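PDB 2QIY: UBP3-associated protein BRE5 from Saccharomyces cerevisiae, which works together with the ubiquitin protease UBP3 in de-ubiquitination, a step on the way to mono-ubiquitinated Sec23, here represented by its NTF2-like domain. Local coordinates for residues A17-Y22 / I106-E111; F126-S131 / F137-D142; L85-D90 / Y120-T125; T44-Q49 / M112-T117. All coordinates share one frame; numbering follows the deposited sequence.

Contact 1 of 4, residues A17-Y22 / I106-E111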
loop_
_atom_site.group_PDB
_atom_site.type_symbol
_atom_site.label_atom_id
_atom_site.label_comp_id
_atom_site.label_asym_id
_atom_site.label_seq_id
_atom_site.Cartn_x
_atom_site.Cartn_y
_atom_site.Cartn_z
ATOM N N ALA A 17 12.049 -3.732 -12.501
ATOM C CA ALA A 17 12.447 -2.774 -13.541
ATOM C C ALA A 17 11.514 -1.574 -13.574
ATOM O O ALA A 17 11.974 -0.431 -13.679
ATOM C CB ALA A 17 12.511 -3.442 -14.921
ATOM N N PHE A 18 10.212 -1.830 -13.477
ATOM C CA PHE A 18 9.249 -0.739 -13.468
ATOM C C PHE A 18 9.549 0.274 -12.370
ATOM O O PHE A 18 9.572 1.488 -12.613
ATOM C CB PHE A 18 7.801 -1.212 -13.294
ATOM C CG PHE A 18 6.883 -0.074 -13.035
ATOM C CD1 PHE A 18 6.505 0.244 -11.736
ATOM C CD2 PHE A 18 6.503 0.770 -14.079
ATOM C CE1 PHE A 18 5.712 1.364 -11.480
ATOM C CE2 PHE A 18 5.713 1.902 -13.841
ATOM C CZ PHE A 18 5.312 2.196 -12.530
ATOM N N LEU A 19 9.741 -0.218 -11.151
ATOM C CA LEU A 19 9.909 0.676 -10.008
ATOM C C LEU A 19 11.215 1.431 -10.140
ATOM O O LEU A 19 11.269 2.642 -9.917
ATOM C CB LEU A 19 9.919 -0.129 -8.717
ATOM C CG LEU A 19 8.727 -0.302 -7.767
ATOM C CD1 LEU A 19 7.411 0.410 -8.118
ATOM C CD2 LEU A 19 8.571 -1.721 -7.292
ATOM N N GLN A 20 12.280 0.718 -10.506
ATOM C CA GLN A 20 13.579 1.383 -10.632
ATOM C C GLN A 20 13.513 2.476 -11.696
ATOM O O GLN A 20 13.938 3.604 -11.448
ATOM C CB GLN A 20 14.720 0.382 -10.870
ATOM C CG GLN A 20 16.051 0.950 -10.368
ATOM C CD GLN A 20 17.186 -0.069 -10.299
ATOM O OE1 GLN A 20 16.991 -1.268 -10.496
ATOM N NE2 GLN A 20 18.389 0.423 -10.011
ATOM N N ASN A 21 12.915 2.160 -12.844
ATOM C CA ASN A 21 12.744 3.134 -13.933
ATOM C C ASN A 21 11.877 4.350 -13.580
ATOM O O ASN A 21 12.223 5.487 -13.931
ATOM C CB ASN A 21 12.231 2.451 -15.202
ATOM C CG ASN A 21 13.270 1.519 -15.824
ATOM O OD1 ASN A 21 14.477 1.704 -15.645
ATOM N ND2 ASN A 21 12.803 0.510 -16.550
ATOM N N TYR A 22 10.782 4.105 -12.860
ATOM C CA TYR A 22 9.869 5.153 -12.392
ATOM C C TYR A 22 10.566 6.176 -11.484
ATOM O O TYR A 22 10.462 7.382 -11.704
ATOM C CB TYR A 22 8.727 4.488 -11.625
ATOM C CG TYR A 22 7.752 5.419 -10.955
ATOM C CD1 TYR A 22 6.636 5.882 -11.633
ATOM C CD2 TYR A 22 7.919 5.798 -9.621
ATOM C CE1 TYR A 22 5.713 6.716 -11.001
ATOM C CE2 TYR A 22 6.996 6.636 -8.966
ATOM C CZ TYR A 22 5.897 7.098 -9.669
ATOM O OH TYR A 22 4.992 7.922 -9.044
ATOM N N ILE A 106 1.047 -3.567 -8.258
ATOM C CA ILE A 106 2.315 -3.521 -7.556
ATOM C C ILE A 106 2.172 -2.700 -6.266
ATOM O O ILE A 106 1.605 -1.616 -6.279
ATOM C CB ILE A 106 3.445 -2.894 -8.438
ATOM C CG1 ILE A 106 3.580 -3.644 -9.761
ATOM C CG2 ILE A 106 4.774 -2.870 -7.677
ATOM C CD1 ILE A 106 4.577 -2.980 -10.767
ATOM N N MET A 107 2.691 -3.206 -5.157
ATOM C CA MET A 107 2.801 -2.344 -3.968
ATOM C C MET A 107 4.245 -2.264 -3.534
ATOM O O MET A 107 4.919 -3.300 -3.437
ATOM C CB MET A 107 2.040 -2.915 -2.786
ATOM C CG MET A 107 0.579 -2.943 -2.875
ATOM S SD MET A 107 0.073 -3.747 -1.332
ATOM C CE MET A 107 0.362 -2.437 -0.187
ATOM N N ALA A 108 4.717 -1.050 -3.249
ATOM C CA ALA A 108 6.086 -0.846 -2.797
ATOM C C ALA A 108 6.048 -0.156 -1.443
ATOM O O ALA A 108 5.130 0.625 -1.167
ATOM C CB ALA A 108 6.812 0.011 -3.788
ATOM N N THR A 109 7.010 -0.436 -0.573
ATOM C CA THR A 109 7.072 0.368 0.658
ATOM C C THR A 109 8.512 0.714 0.877
ATOM O O THR A 109 9.415 0.002 0.404
ATOM C CB THR A 109 6.562 -0.354 1.951
ATOM O OG1 THR A 109 7.548 -1.294 2.425
ATOM C CG2 THR A 109 5.237 -1.073 1.722
ATOM N N GLY A 110 8.743 1.774 1.635
ATOM C CA GLY A 110 10.124 2.188 1.886
ATOM C C GLY A 110 10.155 3.470 2.676
ATOM O O GLY A 110 9.175 3.814 3.351
ATOM N N GLU A 111 11.271 4.177 2.560
ATOM C CA GLU A 111 11.461 5.459 3.236
ATOM C C GLU A 111 11.947 6.453 2.194
ATOM O O GLU A 111 12.914 6.199 1.492
ATOM C CB GLU A 111 12.417 5.311 4.418
ATOM C CG GLU A 111 11.806 4.392 5.501
ATOM C CD GLU A 111 12.498 4.416 6.857
ATOM O OE1 GLU A 111 13.449 5.194 7.077
ATOM O OE2 GLU A 111 11.991 3.668 7.737
#
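I106 supplies two separate branches to helix residues 17-22. Its delta carbon CD1 comes to 3.9 Å from CD1 of the F18 ring, meeting it obliquely. The other branch, CG2, lies 4.0 Å from CD2 of L19, and the L19 and I106 side chains run antiparallel alongside each other. L19 uses that same CD2 methyl a second time, at 4.3 Å from CB of A108, so one methyl bridges the inward-pointing residues two apart on the strand. No hydrogen bond crosses the contact, which is purely apolar. The fork of I106 is set by its torsions: CG1 runs anti to the carbonyl carbon (chi1 -56°) and the chain extends from there to reach F18, while CG2 turns to L19. On the helix, the F18 ring has the CB of Y22, one turn on, over one face. The segment axes approach to 10.7 Å and cross at -56°, a separation filled by side chains alone. Helix 11-28 thus lies across one face of the sheet of this NTF2-like domain: F18 also reaches L128 and L19 reaches F126 on strand 120-130, L19 touches I92 of strand 85-97, and F18 and Y22 meet I139 on strand 137-147.

Contact 2 of 4, residues F126-S131 / F137-D142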
loop_
_atom_site.group_PDB
_atom_site.type_symbol
_atom_site.label_atom_id
_atom_site.label_comp_id
_atom_site.label_asym_id
_atom_site.label_seq_id
_atom_site.Cartn_x
_atom_site.Cartn_y
_atom_site.Cartn_z
ATOM N N PHE A 126 0.735 0.805 -7.558
ATOM C CA PHE A 126 0.556 1.057 -8.997
ATOM C C PHE A 126 -0.286 -0.020 -9.644
ATOM O O PHE A 126 -0.273 -1.187 -9.207
ATOM C CB PHE A 126 1.904 0.961 -9.696
ATOM C CG PHE A 126 2.947 1.884 -9.144
ATOM C CD1 PHE A 126 3.752 1.475 -8.069
ATOM C CD2 PHE A 126 3.162 3.147 -9.724
ATOM C CE1 PHE A 126 4.739 2.326 -7.571
ATOM C CE2 PHE A 126 4.174 3.984 -9.237
ATOM C CZ PHE A 126 4.947 3.564 -8.157
ATOM N N ILE A 127 -0.990 0.353 -10.711
ATOM C CA ILE A 127 -1.578 -0.636 -11.621
ATOM C C ILE A 127 -1.019 -0.369 -13.017
ATOM O O ILE A 127 -1.050 0.775 -13.490
ATOM C CB ILE A 127 -3.127 -0.604 -11.658
ATOM C CG1 ILE A 127 -3.681 -0.971 -10.289
ATOM C CG2 ILE A 127 -3.659 -1.613 -12.713
ATOM C CD1 ILE A 127 -3.466 -2.376 -9.952
ATOM N N LEU A 128 -0.469 -1.415 -13.619
ATOM C CA LEU A 128 0.101 -1.382 -14.967
ATOM C C LEU A 128 -0.827 -2.124 -15.920
ATOM O O LEU A 128 -1.199 -3.280 -15.681
ATOM C CB LEU A 128 1.482 -2.047 -14.999
ATOM C CG LEU A 128 2.513 -1.562 -13.977
ATOM C CD1 LEU A 128 3.854 -2.172 -14.334
ATOM C CD2 LEU A 128 2.594 -0.039 -13.968
ATOM N N LEU A 129 -1.167 -1.456 -17.016
ATOM C CA LEU A 129 -2.053 -2.016 -18.028
ATOM C C LEU A 129 -1.253 -2.276 -19.320
ATOM O O LEU A 129 -0.606 -1.372 -19.838
ATOM C CB LEU A 129 -3.174 -1.012 -18.306
ATOM C CG LEU A 129 -4.167 -1.373 -19.419
ATOM C CD1 LEU A 129 -5.126 -2.428 -18.947
ATOM C CD2 LEU A 129 -4.923 -0.126 -19.827
ATOM N N PRO A 130 -1.312 -3.503 -19.865
ATOM C CA PRO A 130 -0.461 -3.725 -21.045
ATOM C C PRO A 130 -0.924 -2.914 -22.254
ATOM O O PRO A 130 -2.105 -2.592 -22.369
ATOM C CB PRO A 130 -0.596 -5.228 -21.321
ATOM C CG PRO A 130 -1.839 -5.671 -20.591
ATOM C CD PRO A 130 -2.114 -4.685 -19.494
ATOM N N SER A 131 0.014 -2.562 -23.125
ATOM C CA SER A 131 -0.300 -1.830 -24.355
ATOM C C SER A 131 -1.227 -2.639 -25.265
ATOM O O SER A 131 -1.011 -3.837 -25.503
ATOM C CB SER A 131 0.988 -1.487 -25.108
ATOM O OG SER A 131 1.789 -2.647 -25.272
ATOM N N PHE A 137 3.843 -1.425 -20.872
ATOM C CA PHE A 137 2.751 -1.170 -19.944
ATOM C C PHE A 137 2.591 0.322 -19.722
ATOM O O PHE A 137 3.587 1.068 -19.738
ATOM C CB PHE A 137 3.040 -1.807 -18.582
ATOM C CG PHE A 137 2.972 -3.304 -18.587
ATOM C CD1 PHE A 137 4.105 -4.054 -18.870
ATOM C CD2 PHE A 137 1.770 -3.966 -18.306
ATOM C CE1 PHE A 137 4.040 -5.454 -18.884
ATOM C CE2 PHE A 137 1.702 -5.347 -18.302
ATOM C CZ PHE A 137 2.836 -6.098 -18.597
ATOM N N ASP A 138 1.347 0.743 -19.498
ATOM C CA ASP A 138 1.050 2.114 -19.075
ATOM C C ASP A 138 0.566 2.074 -17.622
ATOM O O ASP A 138 -0.197 1.184 -17.234
ATOM C CB ASP A 138 -0.072 2.721 -19.907
ATOM C CG ASP A 138 0.390 3.232 -21.284
ATOM O OD1 ASP A 138 1.593 3.235 -21.609
ATOM O OD2 ASP A 138 -0.500 3.648 -22.044
ATOM N N ILE A 139 0.993 3.059 -16.833
ATOM C CA ILE A 139 0.457 3.241 -15.477
ATOM C C ILE A 139 -0.989 3.749 -15.537
ATOM O O ILE A 139 -1.249 4.792 -16.107
ATOM C CB ILE A 139 1.288 4.281 -14.663
ATOM C CG1 ILE A 139 2.756 3.892 -14.614
ATOM C CG2 ILE A 139 0.756 4.372 -13.249
ATOM C CD1 ILE A 139 3.657 5.035 -14.129
ATOM N N THR A 140 -1.928 3.013 -14.953
ATOM C CA THR A 140 -3.309 3.511 -14.893
ATOM C C THR A 140 -3.646 4.099 -13.537
ATOM O O THR A 140 -4.594 4.885 -13.406
ATOM C CB THR A 140 -4.353 2.440 -15.275
ATOM O OG1 THR A 140 -4.275 1.336 -14.361
ATOM C CG2 THR A 140 -4.129 1.967 -16.708
ATOM N N ASN A 141 -2.880 3.692 -12.527
ATOM C CA ASN A 141 -3.107 4.101 -11.134
ATOM C C ASN A 141 -1.803 4.186 -10.393
ATOM O O ASN A 141 -0.915 3.332 -10.563
ATOM C CB ASN A 141 -3.989 3.081 -10.388
ATOM C CG ASN A 141 -5.364 3.026 -10.921
ATOM O OD1 ASN A 141 -6.276 3.720 -10.435
ATOM N ND2 ASN A 141 -5.544 2.238 -11.953
ATOM N N ASP A 142 -1.699 5.210 -9.556
ATOM C CA ASP A 142 -0.482 5.484 -8.803
ATOM C C ASP A 142 -0.904 6.222 -7.543
ATOM O O ASP A 142 -1.345 7.360 -7.636
ATOM C CB ASP A 142 0.412 6.366 -9.677
ATOM C CG ASP A 142 1.715 6.754 -9.004
ATOM O OD1 ASP A 142 1.888 6.499 -7.796
ATOM O OD2 ASP A 142 2.577 7.319 -9.726
#
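L128 sits at the apolar centre of this pairing, between two side chains of the opposite strand on the same face of the sheet. Its CB packs 3.8 Å from CD2 of F137, and its CD2 methyl lies 4.0 Å from CG1 of I139. Farther toward the turn, the F137 ring meets P130 obliquely, its CE2 3.8 Å from the proline CB. At the other end the F126 ring runs alongside the D142 side chain, whose CG is anti to the backbone N (chi1 179°), laying the carboxylate beside the ring with the two planes 40° apart; CE2 of F126 is 3.7 Å from OD1 of D142. The carboxylate's other oxygen, OD2, is hydrogen-bonded to the hydroxyls of Y22 and Y37. Beside I127, CG2 of T140 touches CB of L129 at 3.5 Å, the two side chains crossing at about a right angle. Backbone bonds hold the strands together: L129 and D138 form a reciprocal pair, with L129 N to D138 O 2.8 Å and nearly straight (174°). I127 likewise bonds through both its polar backbone atoms, but to two different residues: T140 N reaches I127 O at 2.8 Å, while I127 N donates to N141 O. Two residues, T140 and N141, therefore stand against the single I127, a classic beta bulge that shifts the register of the antiparallel hairpin 120-130/137-147 of the NTF2-like fold.

Contact 3 of 4, residues L85-D90 / Y120-T125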
loop_
_atom_site.group_PDB
_atom_site.type_symbol
_atom_site.label_atom_id
_atom_site.label_comp_id
_atom_site.label_asym_id
_atom_site.label_seq_id
_atom_site.Cartn_x
_atom_site.Cartn_y
_atom_site.Cartn_z
ATOM N N LEU A 85 14.010 13.873 -5.351
ATOM C CA LEU A 85 13.405 12.753 -4.622
ATOM C C LEU A 85 14.382 11.588 -4.545
ATOM O O LEU A 85 15.044 11.254 -5.528
ATOM C CB LEU A 85 12.093 12.334 -5.285
ATOM C CG LEU A 85 11.289 11.188 -4.648
ATOM C CD1 LEU A 85 9.791 11.319 -4.927
ATOM C CD2 LEU A 85 11.826 9.821 -5.132
ATOM N N LYS A 86 14.453 10.983 -3.361
ATOM C CA LYS A 86 15.375 9.896 -3.072
ATOM C C LYS A 86 14.609 8.864 -2.237
ATOM O O LYS A 86 13.630 9.182 -1.563
ATOM C CB LYS A 86 16.551 10.459 -2.270
ATOM C CG LYS A 86 17.406 11.460 -3.081
ATOM C CD LYS A 86 18.390 12.217 -2.209
ATOM C CE LYS A 86 19.161 13.211 -3.045
ATOM N NZ LYS A 86 20.350 12.555 -3.627
ATOM N N LEU A 87 15.029 7.610 -2.286
ATOM C CA LEU A 87 14.355 6.629 -1.428
ATOM C C LEU A 87 15.176 5.408 -1.159
ATOM O O LEU A 87 16.096 5.083 -1.920
ATOM C CB LEU A 87 12.976 6.199 -1.972
ATOM C CG LEU A 87 12.944 5.357 -3.254
ATOM C CD1 LEU A 87 11.638 4.545 -3.278
ATOM C CD2 LEU A 87 13.069 6.272 -4.480
ATOM N N LYS A 88 14.814 4.767 -0.052
ATOM C CA LYS A 88 15.199 3.397 0.247
ATOM C C LYS A 88 13.971 2.547 -0.043
ATOM O O LYS A 88 12.918 2.731 0.580
ATOM C CB LYS A 88 15.612 3.278 1.707
ATOM C CG LYS A 88 15.932 1.857 2.123
ATOM C CD LYS A 88 16.448 1.785 3.555
ATOM C CE LYS A 88 16.761 0.343 3.911
ATOM N NZ LYS A 88 17.379 0.233 5.260
ATOM N N LEU A 89 14.069 1.690 -1.054
ATOM C CA LEU A 89 12.943 0.801 -1.430
ATOM C C LEU A 89 13.100 -0.485 -0.614
ATOM O O LEU A 89 14.098 -1.194 -0.768
ATOM C CB LEU A 89 13.005 0.477 -2.936
ATOM C CG LEU A 89 11.797 0.121 -3.816
ATOM C CD1 LEU A 89 12.117 -0.987 -4.810
ATOM C CD2 LEU A 89 10.407 -0.023 -3.123
ATOM N N ASP A 90 12.136 -0.778 0.267
ATOM C CA ASP A 90 12.246 -1.924 1.188
ATOM C C ASP A 90 11.579 -3.212 0.675
ATOM O O ASP A 90 12.111 -4.315 0.849
ATOM C CB ASP A 90 11.601 -1.609 2.539
ATOM C CG ASP A 90 12.403 -0.620 3.386
ATOM O OD1 ASP A 90 11.743 0.175 4.070
ATOM O OD2 ASP A 90 13.655 -0.653 3.409
ATOM N N TYR A 120 10.509 9.950 5.339
ATOM C CA TYR A 120 9.095 9.711 5.554
ATOM C C TYR A 120 8.808 8.296 5.069
ATOM O O TYR A 120 9.192 7.933 3.935
ATOM C CB TYR A 120 8.282 10.660 4.690
ATOM C CG TYR A 120 8.513 12.115 4.985
ATOM C CD1 TYR A 120 9.593 12.795 4.437
ATOM C CD2 TYR A 120 7.641 12.808 5.823
ATOM C CE1 TYR A 120 9.809 14.151 4.686
ATOM C CE2 TYR A 120 7.825 14.150 6.088
ATOM C CZ TYR A 120 8.930 14.828 5.520
ATOM O OH TYR A 120 9.154 16.161 5.800
ATOM N N LYS A 121 8.146 7.499 5.897
ATOM C CA LYS A 121 7.808 6.116 5.531
ATOM C C LYS A 121 6.678 6.194 4.546
ATOM O O LYS A 121 5.803 7.046 4.703
ATOM C CB LYS A 121 7.281 5.361 6.731
ATOM C CG LYS A 121 8.354 4.834 7.659
ATOM C CD LYS A 121 7.731 3.637 8.408
ATOM C CE LYS A 121 8.781 2.622 8.868
ATOM N NZ LYS A 121 9.642 2.062 7.805
ATOM N N PHE A 122 6.675 5.325 3.536
ATOM C CA PHE A 122 5.574 5.373 2.565
ATOM C C PHE A 122 5.223 3.993 2.062
ATOM O O PHE A 122 6.018 3.057 2.129
ATOM C CB PHE A 122 5.974 6.238 1.354
ATOM C CG PHE A 122 6.928 5.539 0.401
ATOM C CD1 PHE A 122 6.414 4.826 -0.690
ATOM C CD2 PHE A 122 8.304 5.541 0.617
ATOM C CE1 PHE A 122 7.245 4.160 -1.563
ATOM C CE2 PHE A 122 9.150 4.887 -0.253
ATOM C CZ PHE A 122 8.626 4.186 -1.356
ATOM N N CYS A 123 3.998 3.895 1.557
ATOM C CA CYS A 123 3.597 2.790 0.718
ATOM C C CYS A 123 3.055 3.382 -0.581
ATOM O O CYS A 123 2.362 4.415 -0.593
ATOM C CB CYS A 123 2.559 1.967 1.435
ATOM S SG CYS A 123 1.145 2.789 2.081
ATOM N N GLN A 124 3.426 2.780 -1.696
ATOM C CA GLN A 124 2.981 3.316 -2.980
ATOM C C GLN A 124 2.462 2.151 -3.810
ATOM O O GLN A 124 3.127 1.115 -3.903
ATOM C CB GLN A 124 4.111 4.058 -3.727
ATOM C CG GLN A 124 3.635 4.768 -5.032
ATOM C CD GLN A 124 4.601 5.841 -5.555
ATOM O OE1 GLN A 124 4.301 6.545 -6.540
ATOM N NE2 GLN A 124 5.744 5.979 -4.909
ATOM N N THR A 125 1.291 2.333 -4.425
ATOM C CA THR A 125 0.680 1.260 -5.194
ATOM C C THR A 125 0.476 1.709 -6.621
ATOM O O THR A 125 0.092 2.851 -6.854
ATOM C CB THR A 125 -0.670 0.872 -4.562
ATOM O OG1 THR A 125 -0.385 0.243 -3.307
ATOM C CG2 THR A 125 -1.402 -0.093 -5.415
#
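L87 and F122 meet at about a right angle, the leucine presenting one methyl to the far end of the phenylalanine ring. CD1 of L87 lies 3.6 Å from CZ of F122 and 3.9 Å from its CE2, so the touch is concentrated on one corner of the ring and comes in obliquely. Both side chains place CG between the backbone N and the carbonyl carbon; in F122 this torsion, chi1 76°, swings the ring toward L87, although its CB does not point at the other strand. The CB of L87, by contrast, already points that way. Beside them, the carbonyl oxygen of K88 is 4.4 Å from CE2 of F122, a more distant approach. The backbones stay well apart, with CA of L87 9.3 Å from CA of Y120, because strand 103-114 runs between the two segments and hydrogen-bonds to both: K86 and K88 pair with F113 and E111, and Y120 with M112. Y23 of helix 11-28 touches both L87 and F122. On its other edge strand 85-97 continues the sheet into a strand of another protein's chain, with L87, K88 and L89 in an antiparallel ladder. Farther along the segments, OD1 of D90 and NZ of K121 stay 4.7 Å apart, and K121 makes its salt bridge to E111. Direct cohesion between these segments therefore rests on van der Waals contact between one leucine methyl and one aromatic ring, with no hydrogen bond across it.

Contact 4 of 4, residues T44-Q49 / M112-T117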
loop_
_atom_site.group_PDB
_atom_site.type_symbol
_atom_site.label_atom_id
_atom_site.label_comp_id
_atom_site.label_asym_id
_atom_site.label_seq_id
_atom_site.Cartn_x
_atom_site.Cartn_y
_atom_site.Cartn_z
ATOM N N THR A 44 -2.374 9.859 -7.151
ATOM C CA THR A 44 -2.541 10.501 -5.828
ATOM C C THR A 44 -1.127 10.636 -5.330
ATOM O O THR A 44 -0.467 9.634 -5.035
ATOM C CB THR A 44 -3.400 9.607 -4.914
ATOM O OG1 THR A 44 -4.714 9.556 -5.453
ATOM C CG2 THR A 44 -3.474 10.183 -3.490
ATOM N N HIS A 45 -0.625 11.872 -5.269
ATOM C CA HIS A 45 0.812 12.084 -5.066
ATOM C C HIS A 45 1.107 13.104 -3.965
ATOM O O HIS A 45 0.275 13.920 -3.621
ATOM C CB HIS A 45 1.467 12.525 -6.391
ATOM C CG HIS A 45 2.934 12.229 -6.478
ATOM N ND1 HIS A 45 3.416 10.954 -6.694
ATOM C CD2 HIS A 45 4.017 13.035 -6.406
ATOM C CE1 HIS A 45 4.740 10.985 -6.729
ATOM N NE2 HIS A 45 5.133 12.239 -6.580
ATOM N N THR A 46 2.325 13.051 -3.452
ATOM C CA THR A 46 2.855 14.045 -2.516
ATOM C C THR A 46 2.445 15.472 -2.899
ATOM O O THR A 46 2.743 15.905 -4.012
ATOM C CB THR A 46 4.353 13.953 -2.551
ATOM O OG1 THR A 46 4.703 12.560 -2.363
ATOM C CG2 THR A 46 4.979 14.837 -1.427
ATOM N N ASN A 47 1.775 16.180 -1.987
ATOM C CA ASN A 47 1.303 17.508 -2.328
ATOM C C ASN A 47 2.393 18.544 -2.094
ATOM O O ASN A 47 2.467 19.172 -1.026
ATOM C CB ASN A 47 0.050 17.898 -1.555
ATOM C CG ASN A 47 -0.518 19.222 -2.041
ATOM O OD1 ASN A 47 -0.016 19.811 -3.012
ATOM N ND2 ASN A 47 -1.557 19.703 -1.366
ATOM N N TYR A 48 3.240 18.691 -3.102
ATOM C CA TYR A 48 4.342 19.622 -3.016
ATOM C C TYR A 48 3.900 21.079 -2.826
ATOM O O TYR A 48 4.695 21.893 -2.376
ATOM C CB TYR A 48 5.181 19.521 -4.262
ATOM C CG TYR A 48 5.934 18.226 -4.434
ATOM C CD1 TYR A 48 5.646 17.382 -5.485
ATOM C CD2 TYR A 48 6.982 17.883 -3.574
ATOM C CE1 TYR A 48 6.356 16.189 -5.687
ATOM C CE2 TYR A 48 7.697 16.702 -3.754
ATOM C CZ TYR A 48 7.387 15.871 -4.810
ATOM O OH TYR A 48 8.141 14.726 -4.979
ATOM N N GLN A 49 2.645 21.378 -3.177
ATOM C CA GLN A 49 2.074 22.736 -3.092
ATOM C C GLN A 49 1.580 23.087 -1.689
ATOM O O GLN A 49 1.274 24.260 -1.405
ATOM C CB GLN A 49 0.914 22.848 -4.097
ATOM C CG GLN A 49 1.310 23.378 -5.465
ATOM C CD GLN A 49 2.359 22.536 -6.106
ATOM O OE1 GLN A 49 2.059 21.485 -6.692
ATOM N NE2 GLN A 49 3.622 22.946 -5.945
ATOM N N MET A 112 11.190 7.538 2.060
ATOM C CA MET A 112 11.392 8.517 1.005
ATOM C C MET A 112 11.908 9.811 1.613
ATOM O O MET A 112 11.536 10.180 2.725
ATOM C CB MET A 112 10.036 8.748 0.288
ATOM C CG MET A 112 10.109 9.686 -0.873
ATOM S SD MET A 112 8.522 9.655 -1.730
ATOM C CE MET A 112 8.602 8.050 -2.506
ATOM N N PHE A 113 12.781 10.502 0.899
ATOM C CA PHE A 113 13.196 11.833 1.341
ATOM C C PHE A 113 13.567 12.647 0.108
ATOM O O PHE A 113 13.484 12.152 -1.028
ATOM C CB PHE A 113 14.323 11.785 2.377
ATOM C CG PHE A 113 15.633 11.202 1.867
ATOM C CD1 PHE A 113 16.735 12.041 1.669
ATOM C CD2 PHE A 113 15.770 9.835 1.651
ATOM C CE1 PHE A 113 17.939 11.528 1.220
ATOM C CE2 PHE A 113 17.018 9.293 1.206
ATOM C CZ PHE A 113 18.076 10.150 0.993
ATOM N N TRP A 114 13.877 13.913 0.336
ATOM C CA TRP A 114 14.354 14.776 -0.737
ATOM C C TRP A 114 15.667 15.345 -0.240
ATOM O O TRP A 114 15.956 15.336 0.973
ATOM C CB TRP A 114 13.313 15.867 -1.037
ATOM C CG TRP A 114 12.021 15.298 -1.631
ATOM C CD1 TRP A 114 11.641 15.319 -2.960
ATOM C CD2 TRP A 114 10.979 14.631 -0.929
ATOM N NE1 TRP A 114 10.433 14.692 -3.115
ATOM C CE2 TRP A 114 9.998 14.258 -1.887
ATOM C CE3 TRP A 114 10.763 14.311 0.428
ATOM C CZ2 TRP A 114 8.813 13.588 -1.529
ATOM C CZ3 TRP A 114 9.580 13.616 0.776
ATOM C CH2 TRP A 114 8.639 13.262 -0.201
ATOM N N THR A 115 16.503 15.831 -1.148
ATOM C CA THR A 115 17.779 16.407 -0.728
ATOM C C THR A 115 17.621 17.283 0.509
ATOM O O THR A 115 16.822 18.236 0.519
ATOM C CB THR A 115 18.393 17.217 -1.873
ATOM O OG1 THR A 115 18.459 16.371 -3.030
ATOM C CG2 THR A 115 19.783 17.724 -1.472
ATOM N N GLY A 116 18.348 16.896 1.562
ATOM C CA GLY A 116 18.396 17.636 2.806
ATOM C C GLY A 116 17.226 17.481 3.774
ATOM O O GLY A 116 17.250 18.114 4.842
ATOM N N THR A 117 16.218 16.674 3.424
ATOM C CA THR A 117 15.058 16.515 4.311
ATOM C C THR A 117 15.173 15.253 5.154
ATOM O O THR A 117 15.962 14.362 4.823
ATOM C CB THR A 117 13.702 16.438 3.563
ATOM O OG1 THR A 117 13.489 15.121 3.043
ATOM C CG2 THR A 117 13.612 17.485 2.457
#
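W114 and Y48 are joined by a hydrogen bond from indole to phenol: NE1 of W114 donates to OH of Y48 over 3.0 Å. The bond is bent, at 146°, and the hydroxyl oxygen is tilted slightly from the indole plane. CG of W114 lies anti to the carbonyl carbon (chi1 -67°), which carries the indole to Y48. The rings also touch, CE2 of Y48 lying 3.8 Å from CE2 of W114, with the tyrosine and five-membered ring planes 88° apart. T46 adds an apolar touch, its side chain and that of W114 coming toward each other, with CG2 4.0 Å from CZ2 of W114; this methyl also covers one face of the Y48 ring, near its rim. Strands 41-46 and 103-114 of the NTF2-like domain's curved sheet run into loops here, so the pair joins non-adjacent strand ends. N47 OD1 accepts from Q49 N at 3.1 Å in an Asx turn just past the end of strand 41-46, which carries Y48 in its middle. W114 to T117 form a type II beta turn, with W114 N donating to OG1 of T117 at 3.0 Å, nearly straight. M112 places CG over one face of the indole, and L85 touches both W114 and Y48.

In the fold
From the N terminus, helix 11-28 comes first, and contact 1 closes the long loop that brings it to strand 103-114. Contact 4 begins within that loop, at the end of strand 41-46, and closes beyond it on the far end of strand 103-114, so the two cross. Contact 3 starts later, at strand 85-97, and ends on strand 120-130, crossing both. Contact 2 follows in series, closing the short 120-130/137-147 hairpin. Contacts 1 and 2 meet directly through F18, L19 and Y22, which reach F126 and D142. Backbone bonds tie the rest: A108 to Q124, K86 to F113 and D142 to T44, linking all four through one sheet.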